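PDB 4RD8: DUF5636 domain-containing protein from Legionella pneumophila subsp. pneumophila str. Philadelphia 1, which is of unknown function but folds as a single all-alpha chain, helices joined by long loops, that carries the DUF5636 family region. Local coordinates for residues A132-L137 and V182-L187; C136-K141 and S146-N151; L140-D145 and I152-I157. The protein carries 3 engineered substitutions. All blocks are in the same frame, centred on the assembly; numbering follows the deposited sequence.

How the contacts relate
The three contacts follow one another down helix 130-144 and show one helix of a strandless fold serving three contacts in turn. The centre of contact 1, where the first part of the helix meets helix 179-184, is about 4 Å from that of the chain. The centres of contacts 2 and 3 are about 4 Å apart, and about 13 and 16 Å from that of contact 1; both join the later part of the helix to the loop leading to helix 157-162. Along the chain contact 3 is nested within the excursion closed by contact 1. Trp135 packs on Ile157, and Leu149 touches both Arg142 and Ile157, so the three contacts are linked by side-chain packing.

Contact 1 (A132-L137 and V182-L187); sequences AIQWCL and VLIDKL
Gln134 and Trp135, neighbours on helix 130-144, approach Ile184 in two different ways, one through its carboxamide and the other through the rim of its indole, and so join that helix to helix 179-184 near the chain centre. The glutamine chain leaves the helix extended beyond CG and crosses the isoleucine obliquely, bringing the NE2 corner of its amide up to the carbonyl of residue 184. There Gln134 NE2 donates to Ile184 O at 3.0 Å, with an N-H...O angle of 150°. The acceptor lies close to the plane of the glutamine amide, whereas the donor stands 32° out of the plane of the isoleucine carbonyl and meets the oxygen from one side. The carboxamide oxygen turns to the branch point of the same residue, with Gln134 OE1 3.4 Å from Ile184 CB.

Trp135 comes in at about a right angle to the isoleucine. With CG1 of Ile184 set between the backbone N and the carbonyl carbon (chi1 60°), the longer branch carries CD1 to the edge of the indole, near the ring plane. That methyl lies 3.4 Å from Trp135 NE1, with Trp135 CD1 farther away at 4.2 Å; the pyrrole N-H is turned toward it, a van der Waals contact. Elsewhere the indole meets Tyr162 edge to face.

His131 ND1 pairs with Gln134 OE1, and NE2 has a second acceptor in Ser192 O, while Leu198 of helix 195-204 also touches the glutamine. Gln134 OE1 also sits 3.3 Å from Ile184 O, a slightly unfavourable proximity of two acceptors that the NE2 bond probably offsets. With all three touching residues buried, the chemistry implies a polar group satisfied at both its ends, beside a methyl packed on the N-H edge of the indole.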
loop_
_atom_site.group_PDB
_atom_site.type_symbol
_atom_site.label_atom_id
_atom_site.label_comp_id
_atom_site.label_asym_id
_atom_site.label_seq_id
_atom_site.Cartn_x
_atom_site.Cartn_y
_atom_site.Cartn_z
ATOM N N ALA A 132 1.452 1.843 3.060
ATOM C CA ALA A 132 1.911 2.853 2.111
ATOM C C ALA A 132 2.719 2.202 1.000
ATOM O O ALA A 132 2.565 2.548 -0.174
ATOM C CB ALA A 132 2.744 3.921 2.823
ATOM N N ILE A 133 3.576 1.255 1.373
ATOM C CA ILE A 133 4.374 0.525 0.389
ATOM C C ILE A 133 3.516 -0.344 -0.544
ATOM O O ILE A 133 3.772 -0.381 -1.752
ATOM C CB ILE A 133 5.502 -0.297 1.057
ATOM C CG1 ILE A 133 6.531 0.654 1.673
ATOM C CG2 ILE A 133 6.186 -1.191 0.041
ATOM C CD1 ILE A 133 7.591 -0.035 2.513
ATOM N N GLN A 134 2.505 -1.029 -0.004
ATOM C CA GLN A 134 1.575 -1.788 -0.851
ATOM C C GLN A 134 1.000 -0.901 -1.939
ATOM O O GLN A 134 0.994 -1.272 -3.116
ATOM C CB GLN A 134 0.430 -2.391 -0.029
ATOM C CG GLN A 134 0.832 -3.630 0.749
ATOM C CD GLN A 134 -0.159 -3.950 1.852
ATOM O OE1 GLN A 134 -0.684 -3.042 2.505
ATOM N NE2 GLN A 134 -0.423 -5.234 2.064
ATOM N N TRP A 135 0.528 0.273 -1.538
ATOM C CA TRP A 135 -0.024 1.211 -2.502
ATOM C C TRP A 135 1.011 1.704 -3.505
ATOM O O TRP A 135 0.715 1.799 -4.695
ATOM C CB TRP A 135 -0.825 2.332 -1.803
ATOM C CG TRP A 135 -2.147 1.761 -1.417
ATOM C CD1 TRP A 135 -2.507 1.258 -0.201
ATOM C CD2 TRP A 135 -3.254 1.522 -2.302
ATOM N NE1 TRP A 135 -3.792 0.756 -0.266
ATOM C CE2 TRP A 135 -4.263 0.897 -1.541
ATOM C CE3 TRP A 135 -3.484 1.784 -3.656
ATOM C CZ2 TRP A 135 -5.502 0.547 -2.095
ATOM C CZ3 TRP A 135 -4.712 1.431 -4.204
ATOM C CH2 TRP A 135 -5.705 0.814 -3.421
ATOM N N CYS A 136 2.233 1.979 -3.051
ATOM C CA CYS A 136 3.284 2.343 -3.998
ATOM C C CYS A 136 3.526 1.235 -5.024
ATOM O O CYS A 136 3.775 1.524 -6.178
ATOM C CB CYS A 136 4.603 2.698 -3.297
ATOM S SG CYS A 136 4.522 4.224 -2.351
ATOM N N LEU A 137 3.471 -0.028 -4.599
ATOM C CA LEU A 137 3.698 -1.137 -5.534
ATOM C C LEU A 137 2.585 -1.187 -6.593
ATOM O O LEU A 137 2.851 -1.363 -7.787
ATOM C CB LEU A 137 3.801 -2.473 -4.782
ATOM C CG LEU A 137 4.982 -2.578 -3.803
ATOM C CD1 LEU A 137 4.886 -3.874 -3.004
ATOM C CD2 LEU A 137 6.328 -2.509 -4.542
ATOM N N VAL A 182 -9.333 -7.744 2.508
ATOM C CA VAL A 182 -9.144 -8.746 1.452
ATOM C C VAL A 182 -8.004 -8.372 0.511
ATOM O O VAL A 182 -7.297 -9.251 -0.027
ATOM C CB VAL A 182 -10.458 -8.976 0.663
ATOM C CG1 VAL A 182 -10.221 -9.822 -0.565
ATOM C CG2 VAL A 182 -11.485 -9.649 1.559
ATOM N N LEU A 183 -7.804 -7.070 0.329
ATOM C CA LEU A 183 -6.782 -6.587 -0.588
ATOM C C LEU A 183 -5.409 -6.446 0.055
ATOM O O LEU A 183 -4.425 -6.933 -0.490
ATOM C CB LEU A 183 -7.186 -5.245 -1.201
ATOM C CG LEU A 183 -8.391 -5.338 -2.139
ATOM C CD1 LEU A 183 -8.590 -4.009 -2.848
ATOM C CD2 LEU A 183 -8.222 -6.483 -3.139
ATOM N N ILE A 184 -5.346 -5.791 1.211
ATOM C CA ILE A 184 -4.058 -5.370 1.747
ATOM C C ILE A 184 -3.891 -5.607 3.236
ATOM O O ILE A 184 -2.905 -5.172 3.823
ATOM C CB ILE A 184 -3.794 -3.871 1.458
ATOM C CG1 ILE A 184 -4.895 -3.017 2.105
ATOM C CG2 ILE A 184 -3.663 -3.617 -0.057
ATOM C CD1 ILE A 184 -4.658 -1.536 2.032
ATOM N N ASP A 185 -4.852 -6.276 3.870
ATOM C CA ASP A 185 -4.722 -6.552 5.303
ATOM C C ASP A 185 -5.151 -7.991 5.620
ATOM O O ASP A 185 -5.754 -8.257 6.663
ATOM C CB ASP A 185 -5.537 -5.536 6.119
ATOM C CG ASP A 185 -4.790 -5.004 7.325
ATOM O OD1 ASP A 185 -3.630 -5.399 7.542
ATOM O OD2 ASP A 185 -5.363 -4.166 8.058
ATOM N N LYS A 186 -4.819 -8.909 4.709
ATOM C CA LYS A 186 -5.263 -10.309 4.810
ATOM C C LYS A 186 -4.241 -11.149 5.561
ATOM O O LYS A 186 -3.503 -11.940 4.968
ATOM C CB LYS A 186 -5.509 -10.910 3.417
ATOM C CG LYS A 186 -6.448 -12.118 3.399
ATOM C CD LYS A 186 -7.848 -11.731 3.907
ATOM C CE LYS A 186 -8.830 -12.900 3.835
ATOM N NZ LYS A 186 -8.573 -13.954 4.855
ATOM N N LEU A 187 -4.210 -10.975 6.879
ATOM C CA LEU A 187 -3.262 -11.677 7.728
ATOM C C LEU A 187 -3.390 -13.181 7.550
ATOM O O LEU A 187 -4.502 -13.709 7.452
ATOM C CB LEU A 187 -3.493 -11.314 9.191
ATOM C CG LEU A 187 -3.213 -9.857 9.537
ATOM C CD1 LEU A 187 -3.294 -9.646 11.045
ATOM C CD2 LEU A 187 -1.846 -9.474 9.025
#

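Contact 2 (C136-K141 and S146-N151); sequences CLIILK and SSFLEN
Lys141 and Phe148 form the main contact between the later part of helix 130-144 and the segment 146-151, and it is a CH-pi interaction. The lysine uses its aliphatic root rather than its charge: CG lies over one face of the phenyl ring, 3.7 Å from the centroid of Phe148 and 24° off the ring normal. It is displaced toward the rim, closest to Phe148 CD2 at 3.4 Å. The lysine chain sets out with CG anti to the backbone N and then bends at chi2 (59°), which leads the ammonium end away from the segment. On the opposite face of the ring lies Leu149 CD2, so the phenyl is sandwiched between a lysine methylene and the methyl of its own neighbour in sequence.

Apolar contacts extend the patch along the helix. Ile138 meets both loop residues at about a right angle through its CG2 branch, which is 4.0 Å from Phe148 CE2 and 4.2 Å from Leu149 CD1.

A third kind of contact involves the backbone: Ile138 O faces the edge of the ring near its plane, 3.5 Å from Phe148 CE2, where the carbonyl meets the weakly positive rim of the aromatic.

Helix 25-38 borders the same patch. Its Tyr37 meets the ring of Phe148 with the two planes at about 55° and also touches Lys141, while its Ile34 packs on Ile138. Leu137 and Lys141 reach helix 41-61 as well, placing the contact where the returning loop meets helices 25-38 and 41-61, while helix 69-85 packs on Cys136 and Ile139.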
loop_
_atom_site.group_PDB
_atom_site.type_symbol
_atom_site.label_atom_id
_atom_site.label_comp_id
_atom_site.label_asym_id
_atom_site.label_seq_id
_atom_site.Cartn_x
_atom_site.Cartn_y
_atom_site.Cartn_z
ATOM N N CYS A 136 2.233 1.979 -3.051
ATOM C CA CYS A 136 3.284 2.343 -3.998
ATOM C C CYS A 136 3.526 1.235 -5.024
ATOM O O CYS A 136 3.775 1.524 -6.178
ATOM C CB CYS A 136 4.603 2.698 -3.297
ATOM S SG CYS A 136 4.522 4.224 -2.351
ATOM N N LEU A 137 3.471 -0.028 -4.599
ATOM C CA LEU A 137 3.698 -1.137 -5.534
ATOM C C LEU A 137 2.585 -1.187 -6.593
ATOM O O LEU A 137 2.851 -1.363 -7.787
ATOM C CB LEU A 137 3.801 -2.473 -4.782
ATOM C CG LEU A 137 4.982 -2.578 -3.803
ATOM C CD1 LEU A 137 4.886 -3.874 -3.004
ATOM C CD2 LEU A 137 6.328 -2.509 -4.542
ATOM N N ILE A 138 1.347 -1.038 -6.139
ATOM C CA ILE A 138 0.185 -0.954 -7.022
ATOM C C ILE A 138 0.315 0.195 -8.023
ATOM O O ILE A 138 0.092 0.005 -9.225
ATOM C CB ILE A 138 -1.095 -0.785 -6.197
ATOM C CG1 ILE A 138 -1.440 -2.109 -5.531
ATOM C CG2 ILE A 138 -2.271 -0.333 -7.067
ATOM C CD1 ILE A 138 -2.277 -1.918 -4.284
ATOM N N ILE A 139 0.687 1.373 -7.533
ATOM C CA ILE A 139 0.854 2.544 -8.397
ATOM C C ILE A 139 1.991 2.355 -9.395
ATOM O O ILE A 139 1.820 2.628 -10.574
ATOM C CB ILE A 139 1.078 3.827 -7.572
ATOM C CG1 ILE A 139 -0.151 4.089 -6.703
ATOM C CG2 ILE A 139 1.386 5.025 -8.482
ATOM C CD1 ILE A 139 0.152 4.897 -5.427
ATOM N N LEU A 140 3.153 1.898 -8.928
ATOM C CA LEU A 140 4.268 1.606 -9.834
ATOM C C LEU A 140 3.911 0.547 -10.878
ATOM O O LEU A 140 4.325 0.650 -12.029
ATOM C CB LEU A 140 5.515 1.177 -9.051
ATOM C CG LEU A 140 6.151 2.256 -8.162
ATOM C CD1 LEU A 140 7.221 1.632 -7.267
ATOM C CD2 LEU A 140 6.771 3.359 -9.004
ATOM N N LYS A 141 3.144 -0.468 -10.486
ATOM C CA LYS A 141 2.723 -1.478 -11.456
ATOM C C LYS A 141 1.892 -0.825 -12.563
ATOM O O LYS A 141 2.142 -1.057 -13.745
ATOM C CB LYS A 141 1.925 -2.595 -10.771
ATOM C CG LYS A 141 1.417 -3.685 -11.713
ATOM C CD LYS A 141 2.536 -4.380 -12.449
ATOM C CE LYS A 141 2.000 -5.593 -13.206
ATOM N NZ LYS A 141 3.089 -6.360 -13.858
ATOM N N SER A 146 -0.286 -0.187 -17.989
ATOM C CA SER A 146 -1.581 0.478 -17.831
ATOM C C SER A 146 -2.748 -0.502 -17.744
ATOM O O SER A 146 -3.740 -0.227 -17.066
ATOM C CB SER A 146 -1.831 1.464 -18.970
ATOM O OG SER A 146 -1.828 0.805 -20.221
ATOM N N SER A 147 -2.624 -1.635 -18.432
ATOM C CA SER A 147 -3.682 -2.648 -18.458
ATOM C C SER A 147 -3.972 -3.243 -17.086
ATOM O O SER A 147 -5.049 -3.785 -16.858
ATOM C CB SER A 147 -3.351 -3.757 -19.462
ATOM O OG SER A 147 -2.284 -4.574 -19.012
ATOM N N PHE A 148 -3.002 -3.146 -16.188
ATOM C CA PHE A 148 -3.170 -3.627 -14.824
ATOM C C PHE A 148 -4.411 -3.027 -14.175
ATOM O O PHE A 148 -5.213 -3.740 -13.573
ATOM C CB PHE A 148 -1.922 -3.301 -14.003
ATOM C CG PHE A 148 -2.094 -3.486 -12.521
ATOM C CD1 PHE A 148 -2.583 -4.678 -12.007
ATOM C CD2 PHE A 148 -1.738 -2.478 -11.639
ATOM C CE1 PHE A 148 -2.729 -4.852 -10.649
ATOM C CE2 PHE A 148 -1.875 -2.646 -10.268
ATOM C CZ PHE A 148 -2.372 -3.840 -9.773
ATOM N N LEU A 149 -4.576 -1.714 -14.298
ATOM C CA LEU A 149 -5.757 -1.064 -13.730
ATOM C C LEU A 149 -6.692 -0.572 -14.831
ATOM O O LEU A 149 -7.307 0.492 -14.708
ATOM C CB LEU A 149 -5.380 0.056 -12.756
ATOM C CG LEU A 149 -4.588 -0.402 -11.525
ATOM C CD1 LEU A 149 -4.334 0.750 -10.536
ATOM C CD2 LEU A 149 -5.318 -1.569 -10.828
ATOM N N GLU A 150 -6.783 -1.364 -15.898
ATOM C CA GLU A 150 -7.767 -1.150 -16.956
ATOM C C GLU A 150 -7.636 0.248 -17.564
ATOM O O GLU A 150 -8.622 0.848 -17.998
ATOM C CB GLU A 150 -9.184 -1.394 -16.429
ATOM C CG GLU A 150 -9.314 -2.701 -15.633
ATOM C CD GLU A 150 -9.120 -3.935 -16.490
ATOM O OE1 GLU A 150 -9.617 -3.955 -17.638
ATOM O OE2 GLU A 150 -8.475 -4.893 -16.015
ATOM N N ASN A 151 -6.400 0.744 -17.587
ATOM C CA ASN A 151 -6.067 2.026 -18.207
ATOM C C ASN A 151 -6.752 3.238 -17.579
ATOM O O ASN A 151 -6.994 4.241 -18.266
ATOM C CB ASN A 151 -6.331 1.993 -19.715
ATOM C CG ASN A 151 -5.468 2.980 -20.469
ATOM O OD1 ASN A 151 -4.413 3.390 -19.984
ATOM N ND2 ASN A 151 -5.916 3.378 -21.650
#

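Contact 3 (L140-D145 and I152-I157); sequences LKRKKD and IPTSEI. Unlike the reference sequence in segment 140-145: Arg142 (reference Gln).
Arg142, in the last turns of helix 130-144, reaches across to Ile152 and grips its carbonyl oxygen with two nitrogens. Arginine here departs from the reference sequence, which has glutamine. The side chain starts with CG anti to the backbone N and then bends sharply at chi2 (-89°), turning the guanidinium side-on to the loop. From this pose Arg142 NE donates to Ile152 O at 2.9 Å, nearly along the C=O axis, with a C=O...N angle of 168°. NH2 donates to the same atom, also at 2.9 Å between Arg142 NH2 and Ile152 O, but tilted from the carbonyl plane. Neither N-H bond is quite straight. The oxygen lies practically in the guanidinium plane, so both bonds use the edge of the group, and together they limit its rotation.

Thr154 occupies a face of that guanidinium. Its OG1 is placed beside the backbone N (chi1 -63°), against the arginine stem, 3.0 Å from Arg142 CD. The hydroxyl oxygen, Thr154 OG1, is 3.1 Å from Arg142 NE, yet the angle is too poor for a hydrogen bond. Both threonine branches graze Lys143 at about a right angle: OG1 and CG2 of Thr154 are each 4.1 Å from Lys143 CG.

Deeper in, the base of the arginine is apolar: Arg142 CB touches Ile157 CD1 at 4.2 Å, and Leu149 packs on the same two residues.

Asp145 is the first residue to leave helical geometry and Glu156 holds the N-cap position of helix 157-162. The arrangement is thus two helices joined by a loop, closed here by the non-reference Arg142, which binds a main-chain carbonyl of the linker five residues ahead of the next helix.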
loop_
_atom_site.group_PDB
_atom_site.type_symbol
_atom_site.label_atom_id
_atom_site.label_comp_id
_atom_site.label_asym_id
_atom_site.label_seq_id
_atom_site.Cartn_x
_atom_site.Cartn_y
_atom_site.Cartn_z
ATOM N N LEU A 140 3.153 1.898 -8.928
ATOM C CA LEU A 140 4.268 1.606 -9.834
ATOM C C LEU A 140 3.911 0.547 -10.878
ATOM O O LEU A 140 4.325 0.650 -12.029
ATOM C CB LEU A 140 5.515 1.177 -9.051
ATOM C CG LEU A 140 6.151 2.256 -8.162
ATOM C CD1 LEU A 140 7.221 1.632 -7.267
ATOM C CD2 LEU A 140 6.771 3.359 -9.004
ATOM N N LYS A 141 3.144 -0.468 -10.486
ATOM C CA LYS A 141 2.723 -1.478 -11.456
ATOM C C LYS A 141 1.892 -0.825 -12.563
ATOM O O LYS A 141 2.142 -1.057 -13.745
ATOM C CB LYS A 141 1.925 -2.595 -10.771
ATOM C CG LYS A 141 1.417 -3.685 -11.713
ATOM C CD LYS A 141 2.536 -4.380 -12.449
ATOM C CE LYS A 141 2.000 -5.593 -13.206
ATOM N NZ LYS A 141 3.089 -6.360 -13.858
ATOM N N ARG A 142 0.931 0.012 -12.179
ATOM C CA ARG A 142 0.067 0.667 -13.174
ATOM C C ARG A 142 0.859 1.597 -14.096
ATOM O O ARG A 142 0.575 1.681 -15.299
ATOM C CB ARG A 142 -1.092 1.405 -12.484
ATOM C CG ARG A 142 -2.109 2.016 -13.453
ATOM C CD ARG A 142 -1.700 3.421 -13.834
ATOM N NE ARG A 142 -2.449 3.971 -14.966
ATOM C CZ ARG A 142 -1.978 4.104 -16.200
ATOM N NH1 ARG A 142 -0.749 3.696 -16.511
ATOM N NH2 ARG A 142 -2.748 4.644 -17.138
ATOM N N LYS A 143 1.853 2.290 -13.548
ATOM C CA LYS A 143 2.702 3.145 -14.375
ATOM C C LYS A 143 3.487 2.323 -15.388
ATOM O O LYS A 143 3.733 2.770 -16.511
ATOM C CB LYS A 143 3.643 3.995 -13.510
ATOM C CG LYS A 143 2.923 4.998 -12.611
ATOM C CD LYS A 143 3.916 5.818 -11.798
ATOM C CE LYS A 143 4.737 6.734 -12.694
ATOM N NZ LYS A 143 5.935 7.282 -11.988
ATOM N N LYS A 144 3.867 1.107 -15.001
ATOM C CA LYS A 144 4.605 0.229 -15.907
ATOM C C LYS A 144 3.652 -0.375 -16.935
ATOM O O LYS A 144 3.941 -0.405 -18.127
ATOM C CB LYS A 144 5.302 -0.896 -15.124
ATOM C CG LYS A 144 6.171 -1.830 -15.966
ATOM C CD LYS A 144 7.561 -1.249 -16.201
ATOM C CE LYS A 144 8.416 -2.174 -17.069
ATOM N N ASP A 145 2.497 -0.826 -16.457
ATOM C CA ASP A 145 1.564 -1.592 -17.264
ATOM C C ASP A 145 0.165 -1.033 -17.066
ATOM O O ASP A 145 -0.494 -1.353 -16.079
ATOM C CB ASP A 145 1.609 -3.052 -16.815
ATOM C CG ASP A 145 0.612 -3.929 -17.545
ATOM O OD1 ASP A 145 0.074 -3.501 -18.588
ATOM O OD2 ASP A 145 0.368 -5.061 -17.074
ATOM N N ILE A 152 -7.075 3.155 -16.291
ATOM C CA ILE A 152 -7.524 4.347 -15.574
ATOM C C ILE A 152 -6.318 5.284 -15.475
ATOM O O ILE A 152 -5.173 4.821 -15.487
ATOM C CB ILE A 152 -8.110 4.050 -14.165
ATOM C CG1 ILE A 152 -7.045 3.508 -13.211
ATOM C CG2 ILE A 152 -9.285 3.089 -14.263
ATOM C CD1 ILE A 152 -7.507 3.489 -11.752
ATOM N N PRO A 153 -6.563 6.599 -15.418
ATOM C CA PRO A 153 -5.431 7.511 -15.224
ATOM C C PRO A 153 -4.767 7.267 -13.876
ATOM O O PRO A 153 -5.455 6.977 -12.888
ATOM C CB PRO A 153 -6.095 8.891 -15.220
ATOM C CG PRO A 153 -7.322 8.710 -16.071
ATOM C CD PRO A 153 -7.814 7.322 -15.725
ATOM N N THR A 154 -3.445 7.383 -13.828
ATOM C CA THR A 154 -2.720 7.110 -12.593
ATOM C C THR A 154 -3.221 8.021 -11.472
ATOM O O THR A 154 -3.387 7.587 -10.334
ATOM C CB THR A 154 -1.202 7.283 -12.803
ATOM O OG1 THR A 154 -0.749 6.311 -13.759
ATOM C CG2 THR A 154 -0.449 7.099 -11.488
ATOM N N SER A 155 -3.517 9.269 -11.821
ATOM C CA SER A 155 -3.945 10.265 -10.841
ATOM C C SER A 155 -5.335 9.974 -10.268
ATOM O O SER A 155 -5.769 10.645 -9.329
ATOM C CB SER A 155 -3.928 11.659 -11.464
ATOM O OG SER A 155 -4.904 11.770 -12.485
ATOM N N GLU A 156 -6.034 8.987 -10.832
ATOM C CA GLU A 156 -7.378 8.639 -10.343
ATOM C C GLU A 156 -7.421 7.360 -9.515
ATOM O O GLU A 156 -8.495 6.907 -9.135
ATOM C CB GLU A 156 -8.388 8.577 -11.504
ATOM C CG GLU A 156 -8.547 9.930 -12.200
ATOM C CD GLU A 156 -9.554 9.920 -13.336
ATOM O OE1 GLU A 156 -10.153 8.858 -13.612
ATOM O OE2 GLU A 156 -9.748 10.983 -13.966
ATOM N N ILE A 157 -6.255 6.791 -9.230
ATOM C CA ILE A 157 -6.188 5.558 -8.447
ATOM C C ILE A 157 -6.782 5.778 -7.054
ATOM O O ILE A 157 -7.538 4.942 -6.551
ATOM C CB ILE A 157 -4.734 5.046 -8.338
ATOM C CG1 ILE A 157 -4.309 4.402 -9.660
ATOM C CG2 ILE A 157 -4.598 4.013 -7.222
ATOM C CD1 ILE A 157 -2.811 4.123 -9.743
#